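Local coordinates for protein 3-HSA hydroxylase, oxygenase (Rhodococcus sp., PDB 2RFQ) that catalyses the FMN-dependent ortho-hydroxylation of the steroid intermediate 3-HSA to the catechol 3,4-DHSA during cholesterol breakdown, as the oxygenase component of a two-component monooxygenase, at residues A[27-30]-A[31-35]; A[35-38]-A[39-42]; A[18-21]-A[22-26]. One frame throughout, in Å; residues are numbered along the deposited sequence.

All three contacts are local and follow one another through the first helices of the acyl-CoA dehydrogenase-like N-terminal domain. Contact 3 comes first and spans the last turns of helix 11-25. Contact 1 follows directly, on the short helix 27-33 and its C-terminal end. Contact 2 shares R35 with contact 1 and carries the chain into helix 38-47. They run in series, and none encloses another. The chain turns back on itself: R26, at the end of contact 3, forms a salt bridge with D39 of contact 2, with R26 NH2 and D39 OD2 2.9 Å apart. Contacts 1 and 2 meet where T30 packs on I36 and P37.

Contact 1: A[27-30]-A[31-35]; sequences AQET and EDLRR
A27 O accepts a hydrogen bond from E31 N in the first turn of helix 27-33, a short helix that ends in a Schellman motif. Q28 comes next and makes two links to D32. Q28 O takes D32 N at 2.8 Å. The side-chain amide gives an N-H from Q28 NE2 to D32 OD1, also at 2.8 Å. The NE2 bond lies in the amide plane of Q28 but meets OD1 from above the carboxylate plane, 46° out of it. The Q28 chain reaches this place because CG stands anti to the backbone N (chi1 -170°) and the chain then bends at chi2. Q28 OE1 bonds to R357, whose NE also pairs with E31 OE1, while E31 OE2 pairs with R360. R357, which donates to both, probably eases the closeness of Q28 OE1 and E31 OE1, two acceptors 3.1 Å apart. Water 1 adds weak bonds to Q28 NE2 and E31 OE2. A leucine in place of Q28 is likely to leave D32 OD1 without its amide donor and R357 with one acceptor fewer. E29 follows on the exposed side. Its carbonyl O receives L33 N. E29 CG lies alongside L33 CD1 at 3.6 Å, the two side chains pointing the same way. T30 closes the segment. T30 OG1 bonds back to R26 O, just ahead of the helix, and the T30 carbonyl faces the helix end. There R34 adopts positive phi (59°), and its side chain goes out to D180 and the carbonyl of W182. The chain then leaves the helix, with R35 N making a weak bond to T30 O at 3.4 Å and T30 CG2 lying 3.6 Å from R35 O.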
ATOM      1  N   ALA A  27     -25.621  -9.911  18.457  1.00  9.55           N
ATOM      2  CA  ALA A  27     -25.198  -9.265  17.190  1.00  9.29           C
ATOM      3  C   ALA A  27     -25.890  -9.834  15.932  1.00  9.73           C
ATOM      4  O   ALA A  27     -26.280  -9.051  15.056  1.00  9.07           O
ATOM      5  CB  ALA A  27     -23.688  -9.272  17.051  1.00  9.53           C
ATOM      6  N   GLN A  28     -26.054 -11.168  15.820  1.00 10.74           N
ATOM      7  CA  GLN A  28     -26.708 -11.686  14.595  1.00 10.71           C
ATOM      8  C   GLN A  28     -28.169 -11.303  14.574  1.00 10.13           C
ATOM      9  O   GLN A  28     -28.701 -10.905  13.548  1.00 10.26           O
ATOM     10  CB  GLN A  28     -26.554 -13.209  14.358  1.00 11.99           C
ATOM     11  CG  GLN A  28     -27.058 -13.598  12.927  1.00 12.47           C
ATOM     12  CD  GLN A  28     -26.333 -12.826  11.777  1.00 15.33           C
ATOM     13  OE1 GLN A  28     -25.125 -12.707  11.778  1.00 17.83           O
ATOM     14  NE2 GLN A  28     -27.087 -12.338  10.800  1.00 17.91           N
ATOM     15  N   GLU A  29     -28.834 -11.420  15.724  1.00  9.47           N
ATOM     16  CA  GLU A  29     -30.232 -11.042  15.792  1.00  9.17           C
ATOM     17  C   GLU A  29     -30.427  -9.566  15.410  1.00  8.95           C
ATOM     18  O   GLU A  29     -31.361  -9.205  14.679  1.00  8.74           O
ATOM     19  CB  GLU A  29     -30.804 -11.318  17.189  1.00  9.27           C
ATOM     20  CG  GLU A  29     -32.309 -11.090  17.255  1.00  8.80           C
ATOM     21  CD  GLU A  29     -32.961 -11.713  18.482  1.00  8.28           C
ATOM     22  OE1 GLU A  29     -32.581 -12.846  18.843  1.00 10.77           O
ATOM     23  OE2 GLU A  29     -33.901 -11.093  19.014  1.00  9.14           O
ATOM     24  N   THR A  30     -29.540  -8.715  15.917  1.00  8.46           N
ATOM     25  CA  THR A  30     -29.591  -7.295  15.612  1.00  8.51           C
ATOM     26  C   THR A  30     -29.474  -7.073  14.100  1.00  9.18           C
ATOM     27  O   THR A  30     -30.225  -6.293  13.524  1.00 10.23           O
ATOM     28  CB  THR A  30     -28.462  -6.574  16.368  1.00  9.11           C
ATOM     29  OG1 THR A  30     -28.732  -6.718  17.771  1.00  9.21           O
ATOM     30  CG2 THR A  30     -28.397  -5.077  15.985  1.00  9.93           C
ATOM     31  N   GLU A  31     -28.549  -7.773  13.448  1.00  9.74           N
ATOM     32  CA  GLU A  31     -28.465  -7.688  11.987  1.00 10.06           C
ATOM     33  C   GLU A  31     -29.758  -8.164  11.316  1.00 10.05           C
ATOM     34  O   GLU A  31     -30.298  -7.499  10.445  1.00 10.40           O
ATOM     35  CB  GLU A  31     -27.357  -8.590  11.473  1.00 11.03           C
ATOM     36  CG  GLU A  31     -25.994  -8.025  11.463  1.00 13.88           C
ATOM     37  CD  GLU A  31     -25.190  -8.743  10.387  1.00 15.54           C
ATOM     38  OE1 GLU A  31     -24.718  -9.851  10.671  1.00 14.94           O
ATOM     39  OE2 GLU A  31     -25.079  -8.222   9.260  1.00 13.67           O
ATOM     40  N   ASP A  32     -30.224  -9.346  11.723  1.00 10.27           N
ATOM     41  CA  ASP A  32     -31.396  -9.968  11.091  1.00 11.16           C
ATOM     42  C   ASP A  32     -32.650  -9.126  11.196  1.00 10.61           C
ATOM     43  O   ASP A  32     -33.475  -9.067  10.265  1.00 12.35           O
ATOM     44  CB  ASP A  32     -31.634 -11.348  11.719  1.00 11.30           C
ATOM     45  CG  ASP A  32     -30.578 -12.376  11.321  1.00 13.81           C
ATOM     46  OD1 ASP A  32     -29.837 -12.164  10.327  1.00 16.31           O
ATOM     47  OD2 ASP A  32     -30.476 -13.407  12.011  1.00 16.44           O
ATOM     48  N   LEU A  33     -32.832  -8.471  12.347  1.00  9.82           N
ATOM     49  CA  LEU A  33     -34.011  -7.618  12.557  1.00 10.39           C
ATOM     50  C   LEU A  33     -33.825  -6.198  12.011  1.00 10.10           C
ATOM     51  O   LEU A  33     -34.765  -5.410  11.994  1.00 11.05           O
ATOM     52  CB  LEU A  33     -34.344  -7.555  14.042  1.00  9.86           C
ATOM     53  CG  LEU A  33     -34.663  -8.894  14.668  1.00 11.31           C
ATOM     54  CD1 LEU A  33     -34.758  -8.730  16.188  1.00 13.63           C
ATOM     55  CD2 LEU A  33     -35.994  -9.361  14.076  1.00 13.25           C
ATOM     56  N   ARG A  34     -32.592  -5.865  11.596  1.00  9.76           N
ATOM     57  CA  ARG A  34     -32.288  -4.521  11.029  1.00 10.71           C
ATOM     58  C   ARG A  34     -32.597  -3.368  12.010  1.00 10.61           C
ATOM     59  O   ARG A  34     -32.952  -2.253  11.605  1.00 10.81           O
ATOM     60  CB  ARG A  34     -33.016  -4.313   9.688  1.00 11.16           C
ATOM     61  CG  ARG A  34     -32.672  -5.383   8.615  1.00 12.21           C
ATOM     62  CD  ARG A  34     -33.447  -5.091   7.283  1.00 13.43           C
ATOM     63  NE  ARG A  34     -34.902  -5.072   7.486  1.00 12.79           N
ATOM     64  CZ  ARG A  34     -35.679  -3.981   7.446  1.00 15.22           C
ATOM     65  NH1 ARG A  34     -35.182  -2.778   7.147  1.00 15.23           N
ATOM     66  NH2 ARG A  34     -36.991  -4.090   7.691  1.00 18.01           N
ATOM     67  N   ARG A  35     -32.407  -3.633  13.297  1.00 10.68           N
ATOM     68  CA  ARG A  35     -32.772  -2.664  14.313  1.00 11.75           C
ATOM     69  C   ARG A  35     -32.065  -3.062  15.592  1.00 10.31           C
ATOM     70  O   ARG A  35     -31.906  -4.249  15.886  1.00 10.52           O
ATOM     71  CB  ARG A  35     -34.310  -2.687  14.505  1.00 11.78           C
ATOM     72  CG  ARG A  35     -34.918  -1.400  15.054  1.00 14.62           C
ATOM     73  CD  ARG A  35     -36.459  -1.496  15.120  1.00 13.63           C
ATOM     74  NE  ARG A  35     -36.841  -2.699  15.856  1.00 15.61           N
ATOM     75  CZ  ARG A  35     -37.414  -3.778  15.323  1.00 18.11           C
ATOM     76  NH1 ARG A  35     -37.773  -3.797  14.032  1.00 19.05           N
ATOM     77  NH2 ARG A  35     -37.649  -4.847  16.086  1.00 16.68           N
TER
HETATM   78  O   HOH W   1     -26.550 -10.330   8.074  1.00 22.61           O

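Contact 2: A[35-38]-A[39-42]; sequences RIPD and DSMK
I36 and M41, a selenomethionine here, form the tightly packed part of this helix start. I36 CG2 lies 3.8 Å from M41 CG and equally near M41 SE, and the two side chains cross at about a right angle. M41 CG stands anti to its own carbonyl carbon (chi1 -64°). This and the bend at chi2 bring SE against the CG2 methyl of I36, while a further bend at chi3 only directs CE. S40 CB adds a looser touch to I36 CG2 at 4.0 Å. Next to this patch the backbone starts helix 38-47, with P37 at the N-cap position. P37 O accepts M41 N at 3.1 Å, and D38 O accepts K42 N at 2.9 Å. Both donors lie in the carbonyl plane. The P37 ring brings P37 CB to 4.0 Å from S40 OG.

The other side is exposed and polar. D38, D39 and K42 meet the opposing segment mainly through backbone and CB atoms. The K42 chain runs away extended and turns only at chi4 (-77°), where NZ pairs with E46 one turn on. R26 holds both the D39 carboxylate and the S40 hydroxyl in the first turn of the helix.

The contact links the loop after helix 27-33 to helix 38-47, and both parts lean on helix 80-96: I36 packs on S81, T82 and V85, and M41 on I89.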
ATOM      1  N   ARG A  35     -32.407  -3.633  13.297  1.00 10.68           N
ATOM      2  CA  ARG A  35     -32.772  -2.664  14.313  1.00 11.75           C
ATOM      3  C   ARG A  35     -32.065  -3.062  15.592  1.00 10.31           C
ATOM      4  O   ARG A  35     -31.906  -4.249  15.886  1.00 10.52           O
ATOM      5  CB  ARG A  35     -34.310  -2.687  14.505  1.00 11.78           C
ATOM      6  CG  ARG A  35     -34.918  -1.400  15.054  1.00 14.62           C
ATOM      7  CD  ARG A  35     -36.459  -1.496  15.120  1.00 13.63           C
ATOM      8  NE  ARG A  35     -36.841  -2.699  15.856  1.00 15.61           N
ATOM      9  CZ  ARG A  35     -37.414  -3.778  15.323  1.00 18.11           C
ATOM     10  NH1 ARG A  35     -37.773  -3.797  14.032  1.00 19.05           N
ATOM     11  NH2 ARG A  35     -37.649  -4.847  16.086  1.00 16.68           N
ATOM     12  N   ILE A  36     -31.623  -2.066  16.365  1.00 10.11           N
ATOM     13  CA  ILE A  36     -31.080  -2.386  17.674  1.00  9.42           C
ATOM     14  C   ILE A  36     -32.236  -2.865  18.562  1.00  9.60           C
ATOM     15  O   ILE A  36     -33.284  -2.233  18.599  1.00 10.39           O
ATOM     16  CB  ILE A  36     -30.416  -1.157  18.329  1.00  9.29           C
ATOM     17  CG1 ILE A  36     -29.420  -0.486  17.362  1.00  8.42           C
ATOM     18  CG2 ILE A  36     -29.754  -1.564  19.674  1.00 10.93           C
ATOM     19  CD1 ILE A  36     -28.299  -1.421  16.813  1.00  8.98           C
ATOM     20  N   PRO A  37     -32.065  -3.994  19.253  1.00  9.97           N
ATOM     21  CA  PRO A  37     -33.116  -4.459  20.165  1.00  9.93           C
ATOM     22  C   PRO A  37     -33.472  -3.418  21.239  1.00  8.88           C
ATOM     23  O   PRO A  37     -32.598  -2.691  21.772  1.00  8.38           O
ATOM     24  CB  PRO A  37     -32.510  -5.717  20.778  1.00 10.10           C
ATOM     25  CG  PRO A  37     -31.655  -6.258  19.674  1.00 12.03           C
ATOM     26  CD  PRO A  37     -30.966  -4.975  19.159  1.00 11.56           C
ATOM     27  N   ASP A  38     -34.763  -3.332  21.532  1.00  9.02           N
ATOM     28  CA  ASP A  38     -35.259  -2.412  22.562  1.00  8.96           C
ATOM     29  C   ASP A  38     -34.525  -2.678  23.870  1.00  8.80           C
ATOM     30  O   ASP A  38     -34.153  -1.730  24.577  1.00  8.95           O
ATOM     31  CB  ASP A  38     -36.756  -2.595  22.807  1.00  9.54           C
ATOM     32  CG  ASP A  38     -37.611  -2.281  21.584  1.00 10.85           C
ATOM     33  OD1 ASP A  38     -37.139  -1.619  20.641  1.00 11.19           O
ATOM     34  OD2 ASP A  38     -38.804  -2.680  21.619  1.00 13.12           O
ATOM     35  N   ASP A  39     -34.296  -3.960  24.173  1.00  8.62           N
ATOM     36  CA  ASP A  39     -33.736  -4.302  25.472  1.00  9.20           C
ATOM     37  C   ASP A  39     -32.267  -3.894  25.554  1.00  9.77           C
ATOM     38  O   ASP A  39     -31.786  -3.528  26.634  1.00  9.77           O
ATOM     39  CB  ASP A  39     -33.896  -5.793  25.780  1.00 10.26           C
ATOM     40  CG  ASP A  39     -33.620  -6.087  27.217  1.00 12.14           C
ATOM     41  OD1 ASP A  39     -34.370  -5.566  28.061  1.00 13.26           O
ATOM     42  OD2 ASP A  39     -32.623  -6.779  27.499  1.00 16.76           O
ATOM     43  N   SER A  40     -31.565  -3.901  24.420  1.00  9.39           N
ATOM     44  CA  SER A  40     -30.192  -3.354  24.393  1.00  9.74           C
ATOM     45  C   SER A  40     -30.182  -1.851  24.658  1.00  9.73           C
ATOM     46  O   SER A  40     -29.365  -1.333  25.429  1.00  9.41           O
ATOM     47  CB  SER A  40     -29.493  -3.664  23.046  1.00  9.84           C
ATOM     48  OG  SER A  40     -29.223  -5.076  22.909  1.00 11.61           O
HETATM   49  N   MSE A  41     -31.084  -1.135  24.011  1.00  8.26           N
HETATM   50  CA  MSE A  41     -31.145   0.326  24.218  1.00  8.90           C
HETATM   51  C   MSE A  41     -31.506   0.628  25.684  1.00  8.16           C
HETATM   52  O   MSE A  41     -30.945   1.559  26.285  1.00  8.49           O
HETATM   53  CB  MSE A  41     -32.121   0.986  23.235  1.00  8.77           C
HETATM   54  CG  MSE A  41     -31.710   0.865  21.763  1.00 11.20           C
HETATM   55 SE   MSE A  41     -30.014   1.826  21.404  1.00 20.25          SE
HETATM   56  CE  MSE A  41     -30.684   3.657  21.404  1.00 17.33           C
ATOM     57  N   LYS A  42     -32.420  -0.158  26.267  1.00  8.42           N
ATOM     58  CA  LYS A  42     -32.777   0.011  27.677  1.00  9.73           C
ATOM     59  C   LYS A  42     -31.568  -0.238  28.582  1.00  9.17           C
ATOM     60  O   LYS A  42     -31.292   0.555  29.485  1.00  8.80           O
ATOM     61  CB  LYS A  42     -33.936  -0.924  28.027  1.00  9.78           C
ATOM     62  CG  LYS A  42     -34.391  -0.845  29.468  1.00 13.78           C
ATOM     63  CD  LYS A  42     -35.657  -1.697  29.659  1.00 18.04           C
ATOM     64  CE  LYS A  42     -36.122  -1.714  31.132  1.00 20.91           C
ATOM     65  NZ  LYS A  42     -35.288  -2.614  31.974  1.00 23.77           N
TER

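Contact 3: A[18-21]-A[22-26]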
ATOM      1  N   ALA A  18     -19.968  -4.981  31.845  1.00 12.31           N
ATOM      2  CA  ALA A  18     -20.884  -6.036  32.258  1.00 12.66           C
ATOM      3  C   ALA A  18     -21.887  -6.379  31.152  1.00 12.32           C
ATOM      4  O   ALA A  18     -22.401  -7.486  31.101  1.00 12.75           O
ATOM      5  CB  ALA A  18     -21.616  -5.613  33.520  1.00 13.51           C
ATOM      6  N   LEU A  19     -22.155  -5.419  30.266  1.00 11.33           N
ATOM      7  CA  LEU A  19     -23.180  -5.580  29.239  1.00 12.09           C
ATOM      8  C   LEU A  19     -22.647  -6.181  27.941  1.00 11.46           C
ATOM      9  O   LEU A  19     -23.416  -6.728  27.132  1.00 12.12           O
ATOM     10  CB  LEU A  19     -23.814  -4.195  28.946  1.00 11.40           C
ATOM     11  CG  LEU A  19     -24.968  -4.113  27.944  1.00 13.69           C
ATOM     12  CD1 LEU A  19     -26.138  -5.023  28.379  1.00 12.18           C
ATOM     13  CD2 LEU A  19     -25.457  -2.662  27.779  1.00 12.97           C
ATOM     14  N   LEU A  20     -21.341  -6.064  27.712  1.00 11.02           N
ATOM     15  CA  LEU A  20     -20.764  -6.481  26.410  1.00 10.59           C
ATOM     16  C   LEU A  20     -21.133  -7.901  25.951  1.00 10.48           C
ATOM     17  O   LEU A  20     -21.513  -8.080  24.780  1.00 11.13           O
ATOM     18  CB  LEU A  20     -19.240  -6.283  26.369  1.00 11.68           C
ATOM     19  CG  LEU A  20     -18.728  -4.861  26.536  1.00 11.30           C
ATOM     20  CD1 LEU A  20     -17.249  -4.754  26.140  1.00 11.06           C
ATOM     21  CD2 LEU A  20     -19.570  -3.823  25.756  1.00 10.61           C
ATOM     22  N   PRO A  21     -21.047  -8.904  26.842  1.00 10.72           N
ATOM     23  CA  PRO A  21     -21.402 -10.258  26.374  1.00 10.20           C
ATOM     24  C   PRO A  21     -22.819 -10.334  25.810  1.00 10.20           C
ATOM     25  O   PRO A  21     -23.049 -11.044  24.835  1.00 10.75           O
ATOM     26  CB  PRO A  21     -21.251 -11.122  27.647  1.00 10.66           C
ATOM     27  CG  PRO A  21     -20.252 -10.358  28.475  1.00 11.03           C
ATOM     28  CD  PRO A  21     -20.631  -8.919  28.258  1.00 10.75           C
ATOM     29  N   THR A  22     -23.760  -9.598  26.409  1.00 10.26           N
ATOM     30  CA  THR A  22     -25.134  -9.557  25.912  1.00 10.85           C
ATOM     31  C   THR A  22     -25.150  -8.981  24.510  1.00 10.76           C
ATOM     32  O   THR A  22     -25.753  -9.553  23.606  1.00 10.67           O
ATOM     33  CB  THR A  22     -26.035  -8.729  26.862  1.00 10.48           C
ATOM     34  OG1 THR A  22     -26.105  -9.410  28.118  1.00 13.42           O
ATOM     35  CG2 THR A  22     -27.445  -8.593  26.307  1.00 11.54           C
ATOM     36  N   LEU A  23     -24.457  -7.863  24.329  1.00 10.83           N
ATOM     37  CA  LEU A  23     -24.377  -7.228  23.009  1.00 10.62           C
ATOM     38  C   LEU A  23     -23.776  -8.162  21.944  1.00 10.81           C
ATOM     39  O   LEU A  23     -24.291  -8.226  20.823  1.00 10.88           O
ATOM     40  CB  LEU A  23     -23.611  -5.895  23.084  1.00 10.91           C
ATOM     41  CG  LEU A  23     -24.186  -4.878  24.066  1.00 11.37           C
ATOM     42  CD1 LEU A  23     -23.414  -3.552  23.946  1.00 11.12           C
ATOM     43  CD2 LEU A  23     -25.695  -4.644  23.843  1.00 11.33           C
ATOM     44  N   ARG A  24     -22.701  -8.878  22.288  1.00 10.12           N
ATOM     45  CA  ARG A  24     -22.082  -9.815  21.343  1.00 10.72           C
ATOM     46  C   ARG A  24     -23.048 -10.928  20.993  1.00 10.73           C
ATOM     47  O   ARG A  24     -23.188 -11.275  19.833  1.00 10.31           O
ATOM     48  CB  ARG A  24     -20.828 -10.454  21.927  1.00 11.17           C
ATOM     49  CG  ARG A  24     -19.686  -9.525  22.117  1.00 12.11           C
ATOM     50  CD  ARG A  24     -18.368 -10.283  22.390  1.00 14.77           C
ATOM     51  NE  ARG A  24     -17.459  -9.313  22.979  1.00 15.53           N
ATOM     52  CZ  ARG A  24     -17.252  -9.173  24.285  1.00 15.86           C
ATOM     53  NH1 ARG A  24     -16.452  -8.204  24.712  1.00 16.11           N
ATOM     54  NH2 ARG A  24     -17.821 -10.013  25.159  1.00 17.13           N
ATOM     55  N   GLU A  25     -23.705 -11.500  22.004  1.00 10.72           N
ATOM     56  CA  GLU A  25     -24.629 -12.611  21.777  0.50 11.67           C
ATOM     57  C   GLU A  25     -25.776 -12.217  20.858  1.00 11.38           C
ATOM     58  O   GLU A  25     -26.274 -13.045  20.096  1.00 12.52           O
ATOM     59  CB  GLU A  25     -25.170 -13.136  23.101  0.50 12.11           C
ATOM     60  CG  GLU A  25     -24.127 -13.844  23.927  0.50 14.08           C
ATOM     61  CD  GLU A  25     -24.616 -14.233  25.300  0.50 17.86           C
ATOM     62  OE1 GLU A  25     -25.646 -13.693  25.753  0.50 19.87           O
ATOM     63  OE2 GLU A  25     -23.957 -15.082  25.934  0.50 20.48           O
ATOM     64  N   ARG A  26     -26.173 -10.943  20.914  1.00 10.62           N
ATOM     65  CA  ARG A  26     -27.303 -10.470  20.141  1.00 10.41           C
ATOM     66  C   ARG A  26     -26.920  -9.942  18.768  1.00 10.73           C
ATOM     67  O   ARG A  26     -27.805  -9.525  18.008  1.00 10.30           O
ATOM     68  CB  ARG A  26     -28.013  -9.333  20.883  1.00 10.57           C
ATOM     69  CG  ARG A  26     -28.609  -9.744  22.211  1.00 13.93           C
ATOM     70  CD  ARG A  26     -29.417  -8.592  22.718  1.00 15.50           C
ATOM     71  NE  ARG A  26     -30.257  -9.030  23.829  1.00 18.98           N
ATOM     72  CZ  ARG A  26     -30.631  -8.248  24.839  1.00 21.57           C
ATOM     73  NH1 ARG A  26     -30.273  -6.973  24.877  1.00 18.65           N
ATOM     74  NH2 ARG A  26     -31.389  -8.750  25.806  1.00 22.71           N
TER
HETATM   75  O   HOH W   2     -23.858  -9.319  29.436  1.00 16.20           O
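L19 O is gripped by two backbone N-H groups from the following turn of helix 11-25. L23 N meets L19 O at 3.2 Å on a fairly straight line, 164° at the hydrogen. T22 N adds a weak, bent bond to L19 O at 3.0 Å. P21 has no N-H to give, and the helix is kinked there. Beyond the kink the ladder continues, with R24 N bonding to L20 O and E25 N to P21 O. Water 2 bridges the kinked turn, donating to A18 O and lying 2.6 Å from T22 OG1.

Toward helix 38-47, L19 CG and L23 CG touch at 4.0 Å. L19 CG is swung anti to its backbone N (chi1 -177°), which brings the isobutyl group round to L23. The two leucines go on to that helix, L19 against A43 and L44, L23 against S40. On another flank the R24 chain runs back along the helix. L20 CB lies over one face of its guanidinium, 3.8 Å from R24 NH1, and R24 NH2 comes as near to P21 CA. The R24 guanidinium thus meets L20 CB and P21 CA by packing, while the polar work of the turn falls to backbone groups, the T22 hydroxyl and one water.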